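Side-chain contacts in LanC-like protein GCR2 (Arabidopsis thaliana, PDB 3T33), which may play a role in abscisic acid signalling and binds a zinc ion as a member of the LanC-like protein family: residues S270-S275 against K280-V285; V294-V299 against A408-Y413; A313-G318 against P353-R358; E319-R324 against Y341-L346. All coordinates share one frame; numbering follows the deposited sequence.

Contact 1: S270-S275 against K280-V285; sequences SGNYLS and KSDRLV
Asp282 reaches Ser270 and Asn272 with its carboxylate. CG lies anti to the backbone N (chi1 -171°), which sends the group across to the 270-275 segment. Its OD2 accepts a hydrogen bond from Ser270 OG. The modelled length, 2.4 Å from Ser270 OG to Asp282 OD2, is very short and therefore doubtful in detail. Asp282 OD2 takes a second bond from a water at 2.9 Å, and that water accepts from Ser270 N. The other oxygen, Asp282 OD1, forms a salt bridge with Arg324 of helix 308-324, and Asn272 CB packs 3.3 Å from Asp282 OD1. The salt bridge would favour the charged form of Asp282. The two segments belong to one long loop between helices 250-265 and 291-305 of the LanC-like helical toroid. This loop leads to the zinc ligand Cys288. Two residues on, Leu284 has its side chain about 8 Å from the zinc ion. Its backbone takes part through a second water, which donates to Leu284 O at 3.1 Å and also to Tyr273 O. Val285 follows. Val285 CG2, beside the backbone N, lies 4.2 Å from Asn272 CG, while the valine side chain also touches Pro292 of helix 291-305.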
# COMPACT_ATOMS: atom_id res chain seq x y z
N SER A 270 11.18 17.71 -12.46
CA SER A 270 10.78 17.86 -11.04
C SER A 270 11.14 16.66 -10.12
O SER A 270 11.07 16.79 -8.88
CB SER A 270 9.28 18.11 -10.95
OG SER A 270 8.60 16.90 -11.17
N GLY A 271 11.50 15.51 -10.71
CA GLY A 271 11.85 14.31 -9.94
C GLY A 271 10.66 13.34 -9.78
O GLY A 271 10.84 12.18 -9.41
N ASN A 272 9.45 13.83 -10.03
CA ASN A 272 8.28 12.97 -10.19
C ASN A 272 8.41 12.02 -11.37
O ASN A 272 9.30 12.19 -12.22
CB ASN A 272 6.98 13.79 -10.26
CG ASN A 272 5.71 12.91 -10.07
OD1 ASN A 272 4.61 13.29 -10.48
ND2 ASN A 272 5.88 11.74 -9.49
N TYR A 273 7.60 10.96 -11.35
CA TYR A 273 7.64 9.86 -12.35
C TYR A 273 6.39 9.94 -13.27
O TYR A 273 5.27 10.27 -12.83
CB TYR A 273 7.72 8.48 -11.66
CG TYR A 273 9.08 8.23 -11.11
CD1 TYR A 273 9.51 8.84 -9.93
CD2 TYR A 273 10.01 7.43 -11.81
CE1 TYR A 273 10.80 8.63 -9.43
CE2 TYR A 273 11.31 7.24 -11.34
CZ TYR A 273 11.69 7.85 -10.14
OH TYR A 273 12.96 7.68 -9.65
N LEU A 274 6.62 9.67 -14.55
CA LEU A 274 5.56 9.61 -15.56
C LEU A 274 4.49 8.62 -15.17
O LEU A 274 4.81 7.54 -14.67
CB LEU A 274 6.16 9.14 -16.89
CG LEU A 274 6.96 10.16 -17.74
CD1 LEU A 274 8.10 10.88 -16.91
CD2 LEU A 274 7.54 9.46 -19.04
N SER A 275 3.23 8.95 -15.40
CA SER A 275 2.22 7.91 -15.38
C SER A 275 2.43 6.76 -16.43
O SER A 275 2.30 5.59 -16.09
CB SER A 275 0.79 8.48 -15.41
OG SER A 275 0.51 9.19 -16.59
N LYS A 280 3.27 13.74 -21.25
CA LYS A 280 3.85 15.09 -21.28
C LYS A 280 3.43 15.92 -20.07
O LYS A 280 3.66 17.15 -20.03
CB LYS A 280 3.51 15.81 -22.60
CG LYS A 280 4.31 15.31 -23.84
CD LYS A 280 5.09 16.45 -24.54
CE LYS A 280 5.81 15.97 -25.81
NZ LYS A 280 5.12 16.46 -27.05
N SER A 281 2.83 15.26 -19.09
CA SER A 281 2.23 15.96 -18.00
C SER A 281 2.63 15.40 -16.62
O SER A 281 2.41 14.23 -16.30
CB SER A 281 0.71 15.98 -18.16
OG SER A 281 0.12 16.72 -17.11
N ASP A 282 3.22 16.29 -15.85
CA ASP A 282 3.69 16.04 -14.49
C ASP A 282 2.58 16.52 -13.58
O ASP A 282 2.53 17.67 -13.25
CB ASP A 282 4.95 16.88 -14.25
CG ASP A 282 5.66 16.53 -12.95
OD1 ASP A 282 5.07 15.87 -12.06
OD2 ASP A 282 6.82 16.93 -12.80
N ARG A 283 1.68 15.62 -13.21
CA ARG A 283 0.53 16.00 -12.40
C ARG A 283 0.22 15.04 -11.26
O ARG A 283 -0.12 15.47 -10.16
CB ARG A 283 -0.71 16.15 -13.29
CG ARG A 283 -0.94 14.98 -14.24
CD ARG A 283 -2.01 15.31 -15.27
NE ARG A 283 -3.03 14.26 -15.35
CZ ARG A 283 -4.25 14.37 -14.86
NH1 ARG A 283 -4.63 15.48 -14.24
NH2 ARG A 283 -5.11 13.36 -14.99
N LEU A 284 0.35 13.74 -11.51
CA LEU A 284 -0.04 12.75 -10.49
C LEU A 284 1.07 12.34 -9.50
O LEU A 284 2.16 11.92 -9.90
CB LEU A 284 -0.67 11.51 -11.15
CG LEU A 284 -1.92 11.81 -12.02
CD1 LEU A 284 -2.51 10.57 -12.63
CD2 LEU A 284 -3.04 12.67 -11.33
N VAL A 285 0.78 12.48 -8.21
CA VAL A 285 1.74 12.08 -7.14
C VAL A 285 0.99 11.12 -6.21
O VAL A 285 0.54 11.51 -5.14
CB VAL A 285 2.28 13.32 -6.38
CG1 VAL A 285 3.32 12.92 -5.30
CG2 VAL A 285 2.88 14.34 -7.36
O HOH W 1 8.77 18.55 -14.18
O HOH W 2 2.76 10.48 -12.55

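Contact 2: V294-V299 against A408-Y413; sequences VALTLV and ALFPGY
Thr297 holds OG1 beside its own backbone N (chi1 -48°), and Tyr413 carries its ring anti to its backbone N (chi1 -157°). These two torsions bring the hydroxyls together. Tyr413 OH donates to Thr297 OG1 at 2.7 Å. The threonine oxygen sits at the edge of the tyrosine ring, in its plane, and the two side chains meet at about a right angle. Leu296, one residue earlier on helix 291-305, packs beside this bond. Leu296 CB rests 3.8 Å from Tyr413 CE2. Leu296 CD2 reaches further, to 3.7 Å from Tyr413 CD2 and 3.6 Å from Phe410 CD2. One methyl group therefore serves both aromatic rings. The contact ties the C-terminal tail, after helix 392-402, to a helix near the middle of the LanC-like toroid. Phe410 also stacks on Trp287, and Tyr413 meets Trp287 edge to face. The side chain of Phe410 is about 8 Å from the zinc ion. Thr297 OG1 has a further hydrogen bond to Gly293 O, one turn back. A carbonyl can only accept, so the threonine hydroxyl passes its own proton there while receiving that of Tyr413. The buried hydroxyl pair is thus satisfied and directed, and each bond may strengthen the other.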
# COMPACT_ATOMS: atom_id res chain seq x y z
N VAL A 294 6.24 4.52 -6.82
CA VAL A 294 7.57 4.20 -7.34
C VAL A 294 8.56 4.24 -6.17
O VAL A 294 9.41 3.33 -6.00
CB VAL A 294 7.93 5.20 -8.43
CG1 VAL A 294 9.42 5.06 -8.82
CG2 VAL A 294 6.98 5.04 -9.63
N ALA A 295 8.44 5.26 -5.32
CA ALA A 295 9.36 5.31 -4.14
C ALA A 295 9.35 4.01 -3.32
O ALA A 295 10.37 3.45 -2.96
CB ALA A 295 9.01 6.46 -3.28
N LEU A 296 8.15 3.50 -3.05
CA LEU A 296 7.99 2.23 -2.35
C LEU A 296 8.74 1.10 -3.05
O LEU A 296 9.32 0.20 -2.42
CB LEU A 296 6.51 1.95 -2.28
CG LEU A 296 5.69 2.10 -0.99
CD1 LEU A 296 6.14 3.21 -0.02
CD2 LEU A 296 4.09 2.03 -1.20
N THR A 297 8.75 1.12 -4.37
CA THR A 297 9.45 0.09 -5.13
C THR A 297 10.95 0.29 -5.06
O THR A 297 11.70 -0.67 -4.94
CB THR A 297 9.02 0.12 -6.60
OG1 THR A 297 7.60 0.16 -6.67
CG2 THR A 297 9.54 -1.08 -7.33
N LEU A 298 11.42 1.53 -5.17
CA LEU A 298 12.88 1.77 -5.04
C LEU A 298 13.35 1.43 -3.61
O LEU A 298 14.41 0.86 -3.41
CB LEU A 298 13.22 3.21 -5.41
CG LEU A 298 12.98 3.42 -6.91
CD1 LEU A 298 13.15 4.86 -7.24
CD2 LEU A 298 13.98 2.55 -7.70
N VAL A 299 12.52 1.69 -2.62
CA VAL A 299 12.93 1.31 -1.25
C VAL A 299 13.22 -0.14 -1.23
O VAL A 299 14.27 -0.55 -0.67
CB VAL A 299 11.91 1.69 -0.14
CG1 VAL A 299 12.13 0.85 1.15
CG2 VAL A 299 11.99 3.16 0.17
N ALA A 408 5.30 -1.30 9.70
CA ALA A 408 4.26 -0.81 8.79
C ALA A 408 4.54 -1.13 7.34
O ALA A 408 5.61 -0.79 6.85
CB ALA A 408 4.11 0.66 8.93
N LEU A 409 3.57 -1.80 6.70
CA LEU A 409 3.59 -2.19 5.28
C LEU A 409 2.40 -1.64 4.46
O LEU A 409 1.29 -1.89 4.86
CB LEU A 409 3.59 -3.71 5.18
CG LEU A 409 4.83 -4.34 5.85
CD1 LEU A 409 4.69 -5.91 5.99
CD2 LEU A 409 6.14 -3.99 5.11
N PHE A 410 2.63 -0.91 3.34
CA PHE A 410 1.50 -0.42 2.51
C PHE A 410 0.60 -1.65 2.13
O PHE A 410 1.10 -2.64 1.62
CB PHE A 410 2.02 0.30 1.27
CG PHE A 410 0.93 0.96 0.42
CD1 PHE A 410 0.06 0.22 -0.36
CD2 PHE A 410 0.83 2.33 0.36
CE1 PHE A 410 -0.92 0.86 -1.18
CE2 PHE A 410 -0.15 2.95 -0.43
CZ PHE A 410 -1.02 2.18 -1.19
N PRO A 411 -0.70 -1.61 2.47
CA PRO A 411 -1.60 -2.79 2.33
C PRO A 411 -1.67 -3.25 0.86
O PRO A 411 -1.88 -2.42 -0.06
CB PRO A 411 -2.95 -2.28 2.81
CG PRO A 411 -2.91 -0.80 2.56
CD PRO A 411 -1.45 -0.35 2.68
N GLY A 412 -1.43 -4.53 0.60
CA GLY A 412 -1.52 -5.00 -0.77
C GLY A 412 -0.34 -4.56 -1.65
O GLY A 412 -0.37 -4.77 -2.85
N TYR A 413 0.69 -3.97 -1.04
CA TYR A 413 1.86 -3.56 -1.80
C TYR A 413 3.17 -4.06 -1.21
O TYR A 413 3.91 -4.85 -1.82
CB TYR A 413 1.91 -2.06 -2.04
CG TYR A 413 2.77 -1.73 -3.28
CD1 TYR A 413 2.30 -2.03 -4.60
CD2 TYR A 413 4.05 -1.16 -3.15
CE1 TYR A 413 3.06 -1.73 -5.75
CE2 TYR A 413 4.84 -0.84 -4.30
CZ TYR A 413 4.35 -1.14 -5.59
OH TYR A 413 5.13 -0.90 -6.71

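Contact 3: A313-G318 against P353-R358; sequences AAMEAG and PKYLYR
Tyr355 and Met315 are joined through one ordered water. The water donates to the backbone Met315 O at 2.6 Å and accepts from Tyr355 OH at 2.9 Å. It lies at the edge of the tyrosine ring, in its plane. The contact is between helices 308-324 and 353-375 of the LanC-like toroid, away from the zinc site. Here the two helices meet through long side chains, and their nearest CA atoms, those of Gly318 and Tyr355, are 8.9 Å apart. Tyr355 does most of the bridging. Its ring CG is anti to the carbonyl carbon (chi1 -70°), and the side chain points across to the other helix. Its hydroxyl ends against the methionine, where Met315 CG approaches Tyr355 OH to 3.4 Å. The two side chains cross at about a right angle. Beyond CG, Met315 SD lies 4.0 Å from Tyr355 OH. Gly318, with no side chain, offers bare backbone to this helix face. Tyr355 also packs on Leu346, Tyr347 and Thr350 of helix 336-350. Arg358, one turn further along, extends in the same direction. It passes near Gly318 O, but its charge is met elsewhere. NH1 forms a salt bridge with Glu319 and NH2 one with Glu17, and the guanidinium has a cation-pi contact with Trp322. The neighbouring lysine lies over Tyr355 from one side: Lys354 CE sits 3.7 Å above the plane of the Tyr355 ring, offset toward its rim.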
# COMPACT_ATOMS: atom_id res chain seq x y z
N ALA A 313 17.77 7.42 -5.16
CA ALA A 313 16.58 7.62 -5.97
C ALA A 313 15.31 7.54 -5.10
O ALA A 313 14.38 8.35 -5.25
CB ALA A 313 16.53 6.62 -7.11
N ALA A 314 15.29 6.56 -4.18
CA ALA A 314 14.20 6.43 -3.18
C ALA A 314 14.08 7.70 -2.36
O ALA A 314 12.96 8.19 -2.18
CB ALA A 314 14.44 5.23 -2.24
N MET A 315 15.22 8.23 -1.89
CA MET A 315 15.21 9.44 -1.07
C MET A 315 14.70 10.57 -1.87
O MET A 315 13.92 11.39 -1.38
CB MET A 315 16.59 9.75 -0.42
CG MET A 315 16.98 8.77 0.74
SD MET A 315 18.62 8.91 1.62
CE MET A 315 19.75 9.04 0.26
N GLU A 316 15.08 10.62 -3.14
CA GLU A 316 14.66 11.74 -3.99
C GLU A 316 13.19 11.72 -4.32
O GLU A 316 12.56 12.77 -4.45
CB GLU A 316 15.45 11.74 -5.31
CG GLU A 316 16.90 12.10 -5.11
CD GLU A 316 17.63 12.35 -6.46
OE1 GLU A 316 18.78 11.85 -6.60
OE2 GLU A 316 17.05 13.03 -7.37
N ALA A 317 12.66 10.51 -4.52
CA ALA A 317 11.23 10.30 -4.70
C ALA A 317 10.48 10.75 -3.41
O ALA A 317 9.44 11.37 -3.49
CB ALA A 317 10.94 8.83 -5.03
N GLY A 318 11.07 10.48 -2.24
CA GLY A 318 10.56 10.98 -0.97
C GLY A 318 10.43 12.49 -0.86
O GLY A 318 9.51 13.00 -0.18
N PRO A 353 15.27 9.36 11.81
CA PRO A 353 13.99 9.76 12.43
C PRO A 353 13.34 10.89 11.69
O PRO A 353 12.20 11.18 11.97
CB PRO A 353 14.41 10.28 13.82
CG PRO A 353 15.92 10.75 13.59
CD PRO A 353 16.43 9.65 12.70
N LYS A 354 14.07 11.56 10.80
CA LYS A 354 13.47 12.56 9.90
C LYS A 354 12.26 11.98 9.07
O LYS A 354 11.21 12.64 8.85
CB LYS A 354 14.57 13.06 8.92
CG LYS A 354 13.99 13.69 7.62
CD LYS A 354 15.02 14.33 6.67
CE LYS A 354 15.77 13.32 5.81
NZ LYS A 354 17.02 13.90 5.12
N TYR A 355 12.44 10.74 8.60
CA TYR A 355 11.44 10.02 7.82
C TYR A 355 10.25 9.64 8.68
O TYR A 355 9.12 9.87 8.27
CB TYR A 355 12.11 8.83 7.09
CG TYR A 355 13.03 9.34 5.99
CD1 TYR A 355 12.54 10.23 5.04
CD2 TYR A 355 14.37 8.95 5.88
CE1 TYR A 355 13.33 10.75 4.01
CE2 TYR A 355 15.21 9.46 4.82
CZ TYR A 355 14.66 10.36 3.91
OH TYR A 355 15.36 10.89 2.85
N LEU A 356 10.47 9.15 9.90
CA LEU A 356 9.35 8.98 10.89
C LEU A 356 8.59 10.27 11.17
O LEU A 356 7.31 10.35 11.21
CB LEU A 356 9.86 8.55 12.25
CG LEU A 356 9.00 7.63 13.12
CD1 LEU A 356 9.26 7.88 14.58
CD2 LEU A 356 7.51 7.62 12.80
N TYR A 357 9.40 11.31 11.36
CA TYR A 357 8.81 12.60 11.55
C TYR A 357 7.92 13.01 10.37
O TYR A 357 6.86 13.61 10.54
CB TYR A 357 9.88 13.67 11.78
CG TYR A 357 9.26 14.99 11.82
CD1 TYR A 357 8.53 15.42 12.93
CD2 TYR A 357 9.28 15.78 10.71
CE1 TYR A 357 7.89 16.66 12.93
CE2 TYR A 357 8.66 16.95 10.70
CZ TYR A 357 7.98 17.41 11.81
OH TYR A 357 7.36 18.66 11.70
N ARG A 358 8.37 12.73 9.15
CA ARG A 358 7.58 13.06 7.99
C ARG A 358 6.27 12.27 7.92
O ARG A 358 5.26 12.84 7.57
CB ARG A 358 8.41 12.99 6.71
CG ARG A 358 9.32 14.22 6.56
CD ARG A 358 10.22 14.09 5.35
NE ARG A 358 11.06 15.27 5.23
CZ ARG A 358 11.81 15.57 4.18
NH1 ARG A 358 11.86 14.79 3.12
NH2 ARG A 358 12.54 16.67 4.22
O HOH W 3 13.50 12.19 1.05

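Contact 4: E319-R324 against Y341-L346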
# COMPACT_ATOMS: atom_id res chain seq x y z
N GLU A 319 11.35 13.24 -1.50
CA GLU A 319 11.25 14.72 -1.51
C GLU A 319 10.09 15.22 -2.34
O GLU A 319 9.45 16.18 -2.00
CB GLU A 319 12.54 15.36 -2.03
CG GLU A 319 13.76 15.01 -1.22
CD GLU A 319 13.68 15.54 0.20
OE1 GLU A 319 13.20 16.66 0.40
OE2 GLU A 319 14.11 14.83 1.12
N VAL A 320 9.81 14.57 -3.45
CA VAL A 320 8.63 14.92 -4.24
C VAL A 320 7.33 14.71 -3.46
O VAL A 320 6.41 15.55 -3.46
CB VAL A 320 8.61 14.03 -5.45
CG1 VAL A 320 7.34 14.29 -6.28
CG2 VAL A 320 9.92 14.25 -6.23
N VAL A 321 7.25 13.56 -2.79
CA VAL A 321 6.12 13.33 -1.85
C VAL A 321 6.09 14.38 -0.71
O VAL A 321 5.03 14.96 -0.39
CB VAL A 321 6.16 11.90 -1.30
CG1 VAL A 321 4.84 11.58 -0.58
CG2 VAL A 321 6.36 10.94 -2.49
N TRP A 322 7.25 14.68 -0.15
CA TRP A 322 7.23 15.68 0.92
C TRP A 322 6.69 17.03 0.45
O TRP A 322 5.93 17.68 1.19
CB TRP A 322 8.59 15.79 1.62
CG TRP A 322 8.65 16.72 2.78
CD1 TRP A 322 9.45 17.80 2.89
CD2 TRP A 322 7.91 16.64 4.03
NE1 TRP A 322 9.23 18.42 4.09
CE2 TRP A 322 8.31 17.73 4.81
CE3 TRP A 322 6.93 15.76 4.53
CZ2 TRP A 322 7.79 17.97 6.12
CZ3 TRP A 322 6.39 16.00 5.84
CH2 TRP A 322 6.84 17.10 6.61
N SER A 323 7.03 17.47 -0.76
CA SER A 323 6.48 18.77 -1.15
C SER A 323 5.15 18.74 -1.87
O SER A 323 4.35 19.68 -1.73
CB SER A 323 7.49 19.62 -1.95
OG SER A 323 7.55 19.18 -3.29
N ARG A 324 4.87 17.68 -2.60
CA ARG A 324 3.62 17.68 -3.37
C ARG A 324 2.65 16.56 -2.95
O ARG A 324 1.59 16.41 -3.56
CB ARG A 324 3.92 17.55 -4.86
CG ARG A 324 4.69 18.74 -5.52
CD ARG A 324 5.37 18.30 -6.85
NE ARG A 324 4.36 17.98 -7.87
CZ ARG A 324 4.63 17.43 -9.05
NH1 ARG A 324 5.87 17.13 -9.43
NH2 ARG A 324 3.62 17.20 -9.87
N TYR A 341 2.99 6.23 3.79
CA TYR A 341 3.80 5.01 3.72
C TYR A 341 5.10 5.25 3.03
O TYR A 341 6.11 4.55 3.29
CB TYR A 341 3.04 3.85 3.03
CG TYR A 341 2.09 3.10 3.98
CD1 TYR A 341 2.56 2.14 4.86
CD2 TYR A 341 0.73 3.39 4.00
CE1 TYR A 341 1.67 1.48 5.76
CE2 TYR A 341 -0.15 2.75 4.89
CZ TYR A 341 0.32 1.79 5.73
OH TYR A 341 -0.56 1.12 6.59
N VAL A 342 5.13 6.22 2.15
CA VAL A 342 6.46 6.57 1.60
C VAL A 342 7.46 6.89 2.73
O VAL A 342 8.56 6.32 2.78
CB VAL A 342 6.38 7.76 0.60
CG1 VAL A 342 7.76 8.10 0.15
CG2 VAL A 342 5.57 7.37 -0.62
N PHE A 343 7.07 7.75 3.67
CA PHE A 343 7.99 8.09 4.77
C PHE A 343 8.31 6.95 5.69
O PHE A 343 9.44 6.75 6.05
CB PHE A 343 7.48 9.34 5.49
CG PHE A 343 7.12 10.43 4.52
CD1 PHE A 343 8.05 10.84 3.57
CD2 PHE A 343 5.86 11.01 4.53
CE1 PHE A 343 7.75 11.86 2.68
CE2 PHE A 343 5.53 12.02 3.66
CZ PHE A 343 6.46 12.44 2.70
N LEU A 344 7.29 6.19 6.06
CA LEU A 344 7.45 4.92 6.77
C LEU A 344 8.37 3.98 6.05
O LEU A 344 9.18 3.31 6.69
CB LEU A 344 6.11 4.21 6.93
CG LEU A 344 5.22 5.01 7.85
CD1 LEU A 344 3.81 4.34 7.91
CD2 LEU A 344 5.81 5.16 9.27
N SER A 345 8.31 3.95 4.75
CA SER A 345 9.18 3.03 4.03
C SER A 345 10.64 3.49 4.10
O SER A 345 11.56 2.67 4.17
CB SER A 345 8.74 2.90 2.54
OG SER A 345 9.19 1.62 2.01
N LEU A 346 10.85 4.80 4.04
CA LEU A 346 12.21 5.38 4.01
C LEU A 346 12.82 5.23 5.43
O LEU A 346 13.99 4.84 5.60
CB LEU A 346 12.13 6.85 3.56
CG LEU A 346 11.96 6.95 2.04
CD1 LEU A 346 11.45 8.30 1.63
CD2 LEU A 346 13.30 6.64 1.41
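Val321 and Val342 face each other tip to tip across two helices that run roughly antiparallel. The short axes are 10.3 Å apart at closest and make an angle of 144°. Val321 CG2 points at the fork of Val342 and lies 4.1 Å from Val342 CG2 and equally far from CG1. Beside this pair, Phe343 is the main bump. Its ring fits into the hollow between Val321 and Trp322, where CZ goes deepest. Phe343 CZ lies 3.8 Å from Val321 CG1 as the two side chains slide past each other. Phe343 CZ also comes 3.7 Å from the backbone Trp322 N, which lies in the plane of the ring, at its edge. The tryptophan walls the hollow on another side. Its CG is anti to the backbone N (chi1 -176°), and its six-membered ring turns an edge toward the Phe343 face. This is an offset edge-to-face pair with planes at 84° and Trp322 CE3 3.8 Å from Phe343 CZ. Trp322 NE1 is hydrogen-bonded to Glu17 OE2 from the N-terminal region. Helix 353-375 adds Phe362 edge to face with Phe343, and Ala361 against Trp322. Helix 291-305 packs from another direction, with Pro292 on Val342 and Ala291 on Val320.

Contact 2 is the most central, while contact 1 lies farthest out and is only partly buried. Contacts 3 and 4 are buried, share helix 308-324, and have centres about 5 Å apart. Salt bridges join contact 3 to contact 4 and contact 4 to contact 1. Helix 308-324 thus reaches the loop of contact 1, and it also touches helix 291-305 of contact 2 through small alanines. Chemistry follows place. Contact 1 relies on a carboxylate and waters, contact 2 on a hydroxyl pair set among aromatic rings. Contact 3 keeps one water between helices, and contact 4 is apolar and aromatic. Contacts 1 and 2 lie nearer the zinc.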